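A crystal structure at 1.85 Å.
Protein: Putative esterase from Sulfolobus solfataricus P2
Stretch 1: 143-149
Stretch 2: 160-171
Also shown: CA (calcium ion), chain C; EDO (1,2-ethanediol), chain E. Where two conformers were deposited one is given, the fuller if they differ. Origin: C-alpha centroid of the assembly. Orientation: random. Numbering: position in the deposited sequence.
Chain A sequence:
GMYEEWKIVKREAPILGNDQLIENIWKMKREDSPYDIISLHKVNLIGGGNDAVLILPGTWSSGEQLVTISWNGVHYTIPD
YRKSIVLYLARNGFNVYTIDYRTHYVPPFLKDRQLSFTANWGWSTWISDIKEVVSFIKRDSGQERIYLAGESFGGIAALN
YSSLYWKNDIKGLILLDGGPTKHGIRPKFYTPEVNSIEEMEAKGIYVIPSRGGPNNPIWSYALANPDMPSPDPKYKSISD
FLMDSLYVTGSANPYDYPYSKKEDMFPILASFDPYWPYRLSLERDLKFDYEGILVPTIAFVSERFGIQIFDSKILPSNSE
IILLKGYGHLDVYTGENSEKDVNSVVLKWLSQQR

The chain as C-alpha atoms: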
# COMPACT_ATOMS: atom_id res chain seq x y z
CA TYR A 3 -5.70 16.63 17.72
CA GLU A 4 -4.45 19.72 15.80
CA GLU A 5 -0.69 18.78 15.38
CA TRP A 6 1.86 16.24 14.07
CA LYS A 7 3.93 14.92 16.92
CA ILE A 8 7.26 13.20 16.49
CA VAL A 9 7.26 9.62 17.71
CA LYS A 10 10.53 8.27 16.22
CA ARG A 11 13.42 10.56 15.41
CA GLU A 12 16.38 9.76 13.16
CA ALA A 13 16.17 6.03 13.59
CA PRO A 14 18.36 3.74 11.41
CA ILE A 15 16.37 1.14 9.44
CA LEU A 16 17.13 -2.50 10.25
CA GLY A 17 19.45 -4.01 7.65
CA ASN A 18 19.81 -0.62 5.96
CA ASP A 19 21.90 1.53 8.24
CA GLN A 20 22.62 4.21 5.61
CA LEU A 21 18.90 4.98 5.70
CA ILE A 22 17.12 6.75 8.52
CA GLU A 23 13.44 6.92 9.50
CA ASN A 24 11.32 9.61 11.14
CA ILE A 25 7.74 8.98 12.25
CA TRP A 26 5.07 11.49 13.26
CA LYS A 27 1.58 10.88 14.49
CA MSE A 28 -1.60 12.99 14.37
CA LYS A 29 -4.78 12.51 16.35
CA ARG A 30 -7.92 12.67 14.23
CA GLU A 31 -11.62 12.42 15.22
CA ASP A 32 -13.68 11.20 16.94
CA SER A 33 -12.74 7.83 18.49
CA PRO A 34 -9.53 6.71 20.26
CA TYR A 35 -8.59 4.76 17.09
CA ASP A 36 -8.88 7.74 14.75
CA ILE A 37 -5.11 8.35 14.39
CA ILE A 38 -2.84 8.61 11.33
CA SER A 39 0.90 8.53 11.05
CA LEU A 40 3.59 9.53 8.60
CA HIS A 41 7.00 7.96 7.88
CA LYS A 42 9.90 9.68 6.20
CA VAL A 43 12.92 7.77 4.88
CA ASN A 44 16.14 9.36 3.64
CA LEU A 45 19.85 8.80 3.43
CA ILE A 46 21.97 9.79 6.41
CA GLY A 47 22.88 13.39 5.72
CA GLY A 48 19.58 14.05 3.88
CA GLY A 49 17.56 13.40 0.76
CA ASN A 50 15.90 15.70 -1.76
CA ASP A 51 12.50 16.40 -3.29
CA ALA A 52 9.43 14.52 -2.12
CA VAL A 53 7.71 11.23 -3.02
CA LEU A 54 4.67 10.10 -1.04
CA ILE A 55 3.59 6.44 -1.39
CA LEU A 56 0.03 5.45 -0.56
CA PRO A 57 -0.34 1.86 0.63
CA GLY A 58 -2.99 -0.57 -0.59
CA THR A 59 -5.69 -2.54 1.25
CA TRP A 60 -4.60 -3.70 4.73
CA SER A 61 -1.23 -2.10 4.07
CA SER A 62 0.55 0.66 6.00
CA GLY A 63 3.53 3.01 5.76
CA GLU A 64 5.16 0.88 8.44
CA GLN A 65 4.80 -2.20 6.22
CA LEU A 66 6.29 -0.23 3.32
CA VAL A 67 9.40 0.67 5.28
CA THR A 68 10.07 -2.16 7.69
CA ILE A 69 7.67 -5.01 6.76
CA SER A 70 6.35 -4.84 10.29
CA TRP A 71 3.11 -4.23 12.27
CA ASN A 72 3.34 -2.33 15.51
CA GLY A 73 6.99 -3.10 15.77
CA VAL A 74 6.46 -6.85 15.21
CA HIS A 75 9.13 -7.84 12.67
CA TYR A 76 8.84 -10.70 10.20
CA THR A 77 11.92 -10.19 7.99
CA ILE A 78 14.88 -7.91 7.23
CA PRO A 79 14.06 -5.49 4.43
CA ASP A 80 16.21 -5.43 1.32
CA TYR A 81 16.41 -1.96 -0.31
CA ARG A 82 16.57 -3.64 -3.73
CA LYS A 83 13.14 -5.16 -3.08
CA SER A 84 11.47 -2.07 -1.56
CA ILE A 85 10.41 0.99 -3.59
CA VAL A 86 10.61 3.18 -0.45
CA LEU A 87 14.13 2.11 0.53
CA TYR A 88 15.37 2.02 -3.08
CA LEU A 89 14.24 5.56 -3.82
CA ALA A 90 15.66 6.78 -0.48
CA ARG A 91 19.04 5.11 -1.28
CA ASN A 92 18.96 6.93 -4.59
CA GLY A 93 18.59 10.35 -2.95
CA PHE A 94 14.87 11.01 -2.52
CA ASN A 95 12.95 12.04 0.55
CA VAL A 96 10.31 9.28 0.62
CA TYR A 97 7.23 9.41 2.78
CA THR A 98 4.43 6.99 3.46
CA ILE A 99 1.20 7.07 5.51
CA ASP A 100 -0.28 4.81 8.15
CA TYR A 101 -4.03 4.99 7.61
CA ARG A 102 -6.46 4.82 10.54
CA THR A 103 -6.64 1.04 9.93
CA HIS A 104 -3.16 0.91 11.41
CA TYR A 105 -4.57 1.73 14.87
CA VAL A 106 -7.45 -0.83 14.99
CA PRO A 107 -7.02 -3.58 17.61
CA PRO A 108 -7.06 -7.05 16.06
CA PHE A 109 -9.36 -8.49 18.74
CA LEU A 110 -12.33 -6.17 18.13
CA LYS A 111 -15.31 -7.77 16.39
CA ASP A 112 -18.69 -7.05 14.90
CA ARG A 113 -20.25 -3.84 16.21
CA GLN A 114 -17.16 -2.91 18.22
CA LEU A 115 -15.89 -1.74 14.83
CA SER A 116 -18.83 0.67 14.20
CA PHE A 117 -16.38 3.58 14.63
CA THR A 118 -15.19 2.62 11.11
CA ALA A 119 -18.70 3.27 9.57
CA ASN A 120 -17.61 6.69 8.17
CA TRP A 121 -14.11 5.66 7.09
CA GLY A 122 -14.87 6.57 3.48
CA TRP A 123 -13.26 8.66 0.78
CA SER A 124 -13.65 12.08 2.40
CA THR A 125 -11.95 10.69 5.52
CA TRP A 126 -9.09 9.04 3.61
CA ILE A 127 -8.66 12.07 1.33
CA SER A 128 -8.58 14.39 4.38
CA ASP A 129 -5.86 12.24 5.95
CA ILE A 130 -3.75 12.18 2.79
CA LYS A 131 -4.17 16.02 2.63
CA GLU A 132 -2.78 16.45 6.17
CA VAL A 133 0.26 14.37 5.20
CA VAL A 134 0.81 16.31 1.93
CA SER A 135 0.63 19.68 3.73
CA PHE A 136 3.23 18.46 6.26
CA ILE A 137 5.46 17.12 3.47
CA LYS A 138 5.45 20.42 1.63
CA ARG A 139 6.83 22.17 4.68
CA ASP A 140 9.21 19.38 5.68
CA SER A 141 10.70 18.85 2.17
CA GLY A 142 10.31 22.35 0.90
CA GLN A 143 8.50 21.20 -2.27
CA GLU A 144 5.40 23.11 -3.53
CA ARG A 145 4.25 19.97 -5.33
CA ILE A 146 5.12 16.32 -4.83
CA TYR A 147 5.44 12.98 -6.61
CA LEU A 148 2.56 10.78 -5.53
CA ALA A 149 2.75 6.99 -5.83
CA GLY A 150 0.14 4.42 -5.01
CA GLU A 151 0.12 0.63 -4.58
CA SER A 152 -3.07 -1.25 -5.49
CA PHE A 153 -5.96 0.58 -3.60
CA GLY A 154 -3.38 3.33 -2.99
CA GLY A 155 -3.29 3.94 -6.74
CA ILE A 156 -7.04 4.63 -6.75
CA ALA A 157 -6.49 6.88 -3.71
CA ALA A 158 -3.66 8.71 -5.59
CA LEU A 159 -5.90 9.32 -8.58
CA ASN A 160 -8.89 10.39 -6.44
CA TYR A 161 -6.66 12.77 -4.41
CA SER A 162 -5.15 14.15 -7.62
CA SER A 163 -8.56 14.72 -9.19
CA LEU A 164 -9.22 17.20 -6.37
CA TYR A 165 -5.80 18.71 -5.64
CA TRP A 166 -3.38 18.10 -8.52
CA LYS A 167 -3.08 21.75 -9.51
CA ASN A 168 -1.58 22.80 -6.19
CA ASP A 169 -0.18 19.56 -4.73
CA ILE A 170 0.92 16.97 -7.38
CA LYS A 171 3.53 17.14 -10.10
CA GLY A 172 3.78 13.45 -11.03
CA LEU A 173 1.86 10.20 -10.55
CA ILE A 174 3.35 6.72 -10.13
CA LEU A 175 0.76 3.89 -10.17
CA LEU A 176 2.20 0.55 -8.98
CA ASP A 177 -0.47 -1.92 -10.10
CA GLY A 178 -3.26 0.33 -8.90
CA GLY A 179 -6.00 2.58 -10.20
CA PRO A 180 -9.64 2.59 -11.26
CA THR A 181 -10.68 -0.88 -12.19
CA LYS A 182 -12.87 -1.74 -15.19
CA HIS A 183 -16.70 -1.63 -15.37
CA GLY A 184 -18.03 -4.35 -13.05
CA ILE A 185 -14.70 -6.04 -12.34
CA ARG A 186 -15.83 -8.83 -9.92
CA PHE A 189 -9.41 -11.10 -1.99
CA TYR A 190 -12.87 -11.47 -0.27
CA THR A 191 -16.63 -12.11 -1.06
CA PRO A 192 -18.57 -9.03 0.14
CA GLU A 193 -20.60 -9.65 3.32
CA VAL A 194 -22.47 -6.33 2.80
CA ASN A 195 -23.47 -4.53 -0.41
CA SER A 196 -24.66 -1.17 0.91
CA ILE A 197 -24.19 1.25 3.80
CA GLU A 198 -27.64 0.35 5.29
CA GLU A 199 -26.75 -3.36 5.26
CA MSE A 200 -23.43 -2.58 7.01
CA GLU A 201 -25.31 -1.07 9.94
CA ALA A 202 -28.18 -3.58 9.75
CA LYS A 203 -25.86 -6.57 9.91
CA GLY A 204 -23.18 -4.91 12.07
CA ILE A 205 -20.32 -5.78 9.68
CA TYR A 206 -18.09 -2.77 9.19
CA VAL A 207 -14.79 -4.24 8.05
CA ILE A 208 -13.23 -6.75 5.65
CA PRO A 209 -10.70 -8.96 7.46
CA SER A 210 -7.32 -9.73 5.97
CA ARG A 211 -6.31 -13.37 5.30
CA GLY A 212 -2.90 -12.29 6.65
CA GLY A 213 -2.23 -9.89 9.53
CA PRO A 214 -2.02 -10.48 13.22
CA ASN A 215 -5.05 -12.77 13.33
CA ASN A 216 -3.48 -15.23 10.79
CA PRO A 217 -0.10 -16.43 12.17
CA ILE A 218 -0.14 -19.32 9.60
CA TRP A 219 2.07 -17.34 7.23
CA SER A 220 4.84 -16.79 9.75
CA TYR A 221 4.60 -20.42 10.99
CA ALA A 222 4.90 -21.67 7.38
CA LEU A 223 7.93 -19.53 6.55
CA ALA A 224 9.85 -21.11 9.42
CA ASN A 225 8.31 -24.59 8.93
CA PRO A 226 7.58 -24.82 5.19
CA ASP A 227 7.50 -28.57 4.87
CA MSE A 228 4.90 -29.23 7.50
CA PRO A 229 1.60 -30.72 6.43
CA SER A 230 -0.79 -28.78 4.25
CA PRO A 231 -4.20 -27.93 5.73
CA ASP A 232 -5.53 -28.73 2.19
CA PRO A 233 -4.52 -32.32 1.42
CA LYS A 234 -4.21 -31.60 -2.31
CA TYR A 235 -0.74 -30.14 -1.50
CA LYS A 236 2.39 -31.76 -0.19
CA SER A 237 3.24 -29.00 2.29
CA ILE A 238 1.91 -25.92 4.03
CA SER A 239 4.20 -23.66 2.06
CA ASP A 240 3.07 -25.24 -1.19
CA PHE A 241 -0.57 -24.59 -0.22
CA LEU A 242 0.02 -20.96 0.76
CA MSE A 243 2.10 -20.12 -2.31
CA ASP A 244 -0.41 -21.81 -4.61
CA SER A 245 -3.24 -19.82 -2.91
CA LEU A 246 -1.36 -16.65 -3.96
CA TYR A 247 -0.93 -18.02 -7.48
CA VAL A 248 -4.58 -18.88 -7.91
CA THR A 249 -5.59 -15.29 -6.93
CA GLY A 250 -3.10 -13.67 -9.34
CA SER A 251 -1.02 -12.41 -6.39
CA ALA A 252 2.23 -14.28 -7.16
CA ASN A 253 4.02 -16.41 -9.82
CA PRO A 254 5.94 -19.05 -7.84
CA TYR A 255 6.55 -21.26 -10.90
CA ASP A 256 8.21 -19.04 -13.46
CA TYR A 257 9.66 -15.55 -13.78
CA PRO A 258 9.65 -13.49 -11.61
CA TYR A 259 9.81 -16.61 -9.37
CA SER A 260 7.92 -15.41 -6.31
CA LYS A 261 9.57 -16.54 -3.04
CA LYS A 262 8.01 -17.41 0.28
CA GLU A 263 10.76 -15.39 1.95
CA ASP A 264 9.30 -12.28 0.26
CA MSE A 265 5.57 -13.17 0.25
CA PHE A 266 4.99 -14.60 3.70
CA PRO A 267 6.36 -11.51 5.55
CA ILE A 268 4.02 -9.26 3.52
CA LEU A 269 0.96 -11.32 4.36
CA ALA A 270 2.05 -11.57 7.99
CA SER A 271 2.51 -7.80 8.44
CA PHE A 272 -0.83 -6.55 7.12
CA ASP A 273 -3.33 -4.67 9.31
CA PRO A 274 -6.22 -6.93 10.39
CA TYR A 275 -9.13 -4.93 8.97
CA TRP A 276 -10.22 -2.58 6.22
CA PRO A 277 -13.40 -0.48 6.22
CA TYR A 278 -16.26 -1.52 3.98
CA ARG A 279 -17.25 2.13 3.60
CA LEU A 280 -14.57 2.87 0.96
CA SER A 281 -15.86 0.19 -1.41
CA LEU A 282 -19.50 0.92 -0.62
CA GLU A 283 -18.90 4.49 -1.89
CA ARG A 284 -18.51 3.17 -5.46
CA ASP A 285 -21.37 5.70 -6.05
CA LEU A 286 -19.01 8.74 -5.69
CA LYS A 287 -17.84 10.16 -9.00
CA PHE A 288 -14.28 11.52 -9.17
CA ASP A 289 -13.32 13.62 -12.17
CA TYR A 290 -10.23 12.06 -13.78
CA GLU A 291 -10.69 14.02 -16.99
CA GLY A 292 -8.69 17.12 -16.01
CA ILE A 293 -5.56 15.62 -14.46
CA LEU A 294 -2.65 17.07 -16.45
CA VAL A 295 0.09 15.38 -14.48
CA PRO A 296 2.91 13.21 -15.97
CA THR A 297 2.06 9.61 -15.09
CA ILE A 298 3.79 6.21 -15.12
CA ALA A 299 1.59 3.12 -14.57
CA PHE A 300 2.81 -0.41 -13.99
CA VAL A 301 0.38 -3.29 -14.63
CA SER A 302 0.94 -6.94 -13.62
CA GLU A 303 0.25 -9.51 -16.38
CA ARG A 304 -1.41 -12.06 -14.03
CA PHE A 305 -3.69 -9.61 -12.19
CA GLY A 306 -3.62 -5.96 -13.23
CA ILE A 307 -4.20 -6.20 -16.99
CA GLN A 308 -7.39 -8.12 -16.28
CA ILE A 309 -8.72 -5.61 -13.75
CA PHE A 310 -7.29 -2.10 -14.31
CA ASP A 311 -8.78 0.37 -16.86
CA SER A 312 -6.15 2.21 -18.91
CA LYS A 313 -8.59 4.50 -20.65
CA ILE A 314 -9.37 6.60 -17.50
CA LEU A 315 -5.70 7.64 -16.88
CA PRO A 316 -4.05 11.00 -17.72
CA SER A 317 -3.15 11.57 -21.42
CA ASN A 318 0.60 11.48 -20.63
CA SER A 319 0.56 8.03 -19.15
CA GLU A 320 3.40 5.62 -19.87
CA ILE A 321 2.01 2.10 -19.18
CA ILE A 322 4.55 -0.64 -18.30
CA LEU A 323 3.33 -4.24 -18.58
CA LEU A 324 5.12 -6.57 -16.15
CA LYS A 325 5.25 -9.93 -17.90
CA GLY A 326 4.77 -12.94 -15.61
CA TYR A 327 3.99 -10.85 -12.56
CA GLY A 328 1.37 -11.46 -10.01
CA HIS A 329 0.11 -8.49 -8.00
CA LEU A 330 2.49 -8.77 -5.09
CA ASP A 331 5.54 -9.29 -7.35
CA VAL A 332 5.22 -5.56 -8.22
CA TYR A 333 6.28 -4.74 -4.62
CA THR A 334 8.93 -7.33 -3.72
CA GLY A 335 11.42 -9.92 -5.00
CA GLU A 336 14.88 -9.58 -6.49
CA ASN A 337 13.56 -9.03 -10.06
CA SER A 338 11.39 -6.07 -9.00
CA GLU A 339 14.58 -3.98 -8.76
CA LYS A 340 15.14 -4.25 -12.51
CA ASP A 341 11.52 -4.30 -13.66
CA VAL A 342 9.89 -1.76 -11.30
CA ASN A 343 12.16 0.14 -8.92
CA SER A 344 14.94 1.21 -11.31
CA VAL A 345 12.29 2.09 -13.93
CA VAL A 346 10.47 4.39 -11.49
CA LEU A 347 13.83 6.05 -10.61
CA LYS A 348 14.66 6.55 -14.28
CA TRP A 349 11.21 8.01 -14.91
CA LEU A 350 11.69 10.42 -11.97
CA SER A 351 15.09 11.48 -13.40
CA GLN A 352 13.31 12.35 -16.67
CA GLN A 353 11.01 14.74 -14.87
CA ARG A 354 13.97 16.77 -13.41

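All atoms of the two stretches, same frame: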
# COMPACT_ATOMS: atom_id res chain seq x y z
N GLN A 143 9.03 21.29 -0.92
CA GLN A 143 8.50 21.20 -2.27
C GLN A 143 7.10 21.82 -2.29
O GLN A 143 6.36 21.66 -1.36
CB GLN A 143 8.47 19.74 -2.67
CG GLN A 143 9.86 19.09 -2.85
CD GLN A 143 10.61 19.73 -3.99
OE1 GLN A 143 10.09 19.86 -5.08
NE2 GLN A 143 11.79 20.21 -3.71
N GLU A 144 6.78 22.59 -3.33
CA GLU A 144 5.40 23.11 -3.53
C GLU A 144 4.47 22.01 -4.03
O GLU A 144 3.29 21.97 -3.70
CB GLU A 144 5.38 24.26 -4.52
CG GLU A 144 5.83 25.55 -3.94
CD GLU A 144 7.22 25.45 -3.34
OE1 GLU A 144 8.17 25.30 -4.11
OE2 GLU A 144 7.39 25.51 -2.11
N ARG A 145 5.02 21.09 -4.82
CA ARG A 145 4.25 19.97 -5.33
C ARG A 145 5.09 18.72 -5.16
O ARG A 145 6.32 18.78 -5.14
CB ARG A 145 3.87 20.16 -6.80
CG ARG A 145 3.05 21.43 -7.09
CD ARG A 145 2.90 21.63 -8.57
NE ARG A 145 1.73 20.98 -9.15
CZ ARG A 145 1.57 20.78 -10.46
NH1 ARG A 145 2.51 21.13 -11.33
NH2 ARG A 145 0.46 20.21 -10.90
N ILE A 146 4.42 17.58 -5.06
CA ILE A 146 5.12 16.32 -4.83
C ILE A 146 4.82 15.24 -5.88
O ILE A 146 3.88 15.35 -6.70
CB ILE A 146 4.80 15.78 -3.40
CG1 ILE A 146 3.36 15.28 -3.32
CG2 ILE A 146 5.03 16.83 -2.25
CD1 ILE A 146 3.04 14.62 -1.99
N TYR A 147 5.66 14.21 -5.86
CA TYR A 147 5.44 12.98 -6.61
C TYR A 147 4.58 12.11 -5.72
O TYR A 147 4.87 11.93 -4.54
CB TYR A 147 6.73 12.28 -6.95
CG TYR A 147 7.61 13.05 -7.87
CD1 TYR A 147 7.25 13.23 -9.18
CD2 TYR A 147 8.81 13.59 -7.43
CE1 TYR A 147 8.04 13.93 -10.04
CE2 TYR A 147 9.61 14.28 -8.28
CZ TYR A 147 9.23 14.46 -9.60
OH TYR A 147 10.03 15.16 -10.49
N LEU A 148 3.50 11.59 -6.29
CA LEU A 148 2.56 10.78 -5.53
C LEU A 148 2.47 9.39 -6.18
O LEU A 148 2.11 9.25 -7.35
CB LEU A 148 1.17 11.42 -5.53
CG LEU A 148 0.09 10.73 -4.69
CD1 LEU A 148 0.53 10.72 -3.26
CD2 LEU A 148 -1.23 11.43 -4.87
N ALA A 149 2.77 8.38 -5.38
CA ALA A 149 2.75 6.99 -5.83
C ALA A 149 1.70 6.28 -5.04
O ALA A 149 1.40 6.65 -3.88
CB ALA A 149 4.11 6.34 -5.64
N ASN A 160 -7.78 9.65 -7.08
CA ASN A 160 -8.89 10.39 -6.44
C ASN A 160 -8.39 11.71 -5.77
O ASN A 160 -9.01 12.78 -5.91
CB ASN A 160 -9.61 9.48 -5.44
CG ASN A 160 -10.41 8.40 -6.11
OD1 ASN A 160 -10.51 8.38 -7.33
ND2 ASN A 160 -10.96 7.47 -5.33
N TYR A 161 -7.29 11.61 -5.03
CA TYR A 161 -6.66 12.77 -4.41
C TYR A 161 -6.25 13.79 -5.48
O TYR A 161 -6.54 14.99 -5.34
CB TYR A 161 -5.42 12.36 -3.56
CG TYR A 161 -4.86 13.52 -2.83
CD1 TYR A 161 -5.31 13.85 -1.56
CD2 TYR A 161 -3.87 14.33 -3.41
CE1 TYR A 161 -4.81 14.95 -0.91
CE2 TYR A 161 -3.36 15.44 -2.73
CZ TYR A 161 -3.84 15.74 -1.49
OH TYR A 161 -3.36 16.85 -0.80
N SER A 162 -5.61 13.30 -6.54
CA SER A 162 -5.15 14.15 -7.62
C SER A 162 -6.30 14.82 -8.34
O SER A 162 -6.18 15.95 -8.73
CB SER A 162 -4.31 13.36 -8.63
OG SER A 162 -3.12 12.90 -8.03
N SER A 163 -7.42 14.13 -8.52
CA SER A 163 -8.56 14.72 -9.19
C SER A 163 -9.05 15.99 -8.47
O SER A 163 -9.65 16.86 -9.10
CB SER A 163 -9.69 13.70 -9.33
OG SER A 163 -10.42 13.56 -8.14
N LEU A 164 -8.77 16.09 -7.17
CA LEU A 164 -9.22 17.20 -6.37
C LEU A 164 -8.15 18.25 -6.15
O LEU A 164 -8.48 19.41 -6.01
CB LEU A 164 -9.71 16.71 -5.02
CG LEU A 164 -10.96 15.84 -4.99
CD1 LEU A 164 -11.06 15.15 -3.59
CD2 LEU A 164 -12.21 16.63 -5.33
N TYR A 165 -6.88 17.85 -6.08
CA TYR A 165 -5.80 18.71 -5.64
C TYR A 165 -4.57 18.78 -6.52
O TYR A 165 -3.60 19.40 -6.12
CB TYR A 165 -5.34 18.21 -4.28
CG TYR A 165 -6.42 18.23 -3.21
CD1 TYR A 165 -6.92 19.44 -2.74
CD2 TYR A 165 -6.90 17.07 -2.64
CE1 TYR A 165 -7.87 19.47 -1.75
CE2 TYR A 165 -7.85 17.09 -1.64
CZ TYR A 165 -8.34 18.30 -1.21
OH TYR A 165 -9.27 18.37 -0.21
N TRP A 166 -4.58 18.14 -7.69
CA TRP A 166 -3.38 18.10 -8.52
C TRP A 166 -2.76 19.45 -8.81
O TRP A 166 -1.55 19.59 -8.74
CB TRP A 166 -3.58 17.31 -9.83
CG TRP A 166 -4.38 17.97 -10.91
CD1 TRP A 166 -5.70 17.86 -11.13
CD2 TRP A 166 -3.87 18.81 -11.96
NE1 TRP A 166 -6.07 18.58 -12.24
CE2 TRP A 166 -4.95 19.17 -12.77
CE3 TRP A 166 -2.61 19.30 -12.28
CZ2 TRP A 166 -4.82 20.00 -13.85
CZ3 TRP A 166 -2.48 20.11 -13.36
CH2 TRP A 166 -3.58 20.46 -14.14
N LYS A 167 -3.59 20.47 -9.08
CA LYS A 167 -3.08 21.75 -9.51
C LYS A 167 -2.16 22.34 -8.48
O LYS A 167 -1.11 22.82 -8.85
CB LYS A 167 -4.21 22.72 -9.85
CG LYS A 167 -5.03 22.21 -11.03
CD LYS A 167 -6.23 23.10 -11.36
CE LYS A 167 -7.01 22.59 -12.58
NZ LYS A 167 -8.19 23.48 -12.85
N ASN A 168 -2.48 22.24 -7.20
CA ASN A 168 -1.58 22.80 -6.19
C ASN A 168 -0.66 21.86 -5.44
O ASN A 168 0.28 22.34 -4.79
CB ASN A 168 -2.36 23.59 -5.16
CG ASN A 168 -2.80 24.95 -5.70
OD1 ASN A 168 -1.97 25.89 -6.07
ND2 ASN A 168 -4.10 25.07 -5.81
N ASP A 169 -0.91 20.56 -5.52
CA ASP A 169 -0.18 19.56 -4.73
C ASP A 169 0.69 18.53 -5.48
O ASP A 169 1.65 18.06 -4.90
CB ASP A 169 -1.18 18.75 -3.89
CG ASP A 169 -1.81 19.55 -2.76
OD1 ASP A 169 -1.37 20.70 -2.48
OD2 ASP A 169 -2.75 18.99 -2.12
N ILE A 170 0.34 18.17 -6.72
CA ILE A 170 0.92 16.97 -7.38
C ILE A 170 1.57 17.27 -8.71
O ILE A 170 0.93 17.84 -9.58
CB ILE A 170 -0.19 15.89 -7.64
CG1 ILE A 170 -1.02 15.63 -6.37
CG2 ILE A 170 0.40 14.54 -8.23
CD1 ILE A 170 -0.23 15.19 -5.09
N LYS A 171 2.83 16.87 -8.87
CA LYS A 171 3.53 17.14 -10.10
C LYS A 171 3.85 15.87 -10.91
O LYS A 171 4.34 15.95 -12.03
CB LYS A 171 4.81 17.93 -9.81
CG LYS A 171 5.82 17.19 -9.00
CD LYS A 171 7.02 18.01 -8.61
CE LYS A 171 7.82 17.27 -7.57
NZ LYS A 171 8.91 18.07 -6.98
CA CA C . 9.57 25.55 -1.86
C1 EDO E . 11.46 23.74 -4.85
O1 EDO E . 10.48 23.35 -5.81
C2 EDO E . 10.62 24.49 -3.88
O2 EDO E . 11.25 24.94 -2.69
O HOH W 1 10.10 27.72 -3.01
O HOH W 2 8.53 25.81 0.57

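What joins the backbones? Where the helix ends, Ile170 leaves helical geometry and pairs with Ile146 in a short parallel bridge. Ile146 N donates to Asp169 O at 2.8 Å, and Lys171 N donates to Ile146 O, also at 2.8 Å. Ile146 thus grips the residues before and after Ile170, the usual pattern of parallel strands, so both the N and the O of buried Ile146 are satisfied.

How does Lys171 cover so much of the first stretch? Its side chain is nearly extended beyond chi1 (p, then t throughout), so a long aliphatic run crosses beside Tyr147 and runs back past Arg145 toward Gln143. CE sits over the face of the Tyr147 ring, 3.8 Å from its centroid, a CH-pi contact that suits a methylene next to a charged amine. Beyond it, NZ makes a weak hydrogen bond to Arg145 O at 3.3 Å and lies 2.9 Å from Gln143 OE1. Lysine suits both: carbon against the ring, nitrogen among oxygens.

What does Arg145 do at the helix end? Its CA-to-CB bond points toward the second stretch, and the guanidinium reaches the final turn, where NH2 donates to Trp166 O at 3.0 Å with a nearly straight angle of 170°. That oxygen also accepts from Ile170 N. Ile170 O lies over one face of the guanidinium; its 2.8 Å approach to NH2 has too poor an angle for a hydrogen bond.

What fills the space between strand and helix? Ile146 and Ile170 place their side chains on the same face of the sheet, with Ile146 CG1 4.0 Å from Ile170 CD1. Leu148 joins them: its CD2 is 3.9 Å from Ile170 CD1 and 4.2 Å from Tyr161 CD2. Branched aliphatic side chains suit this buried, apolar place, while Tyr161 keeps its hydroxyl satisfied by donating from OH to Asp169 OD2 at 2.6 Å.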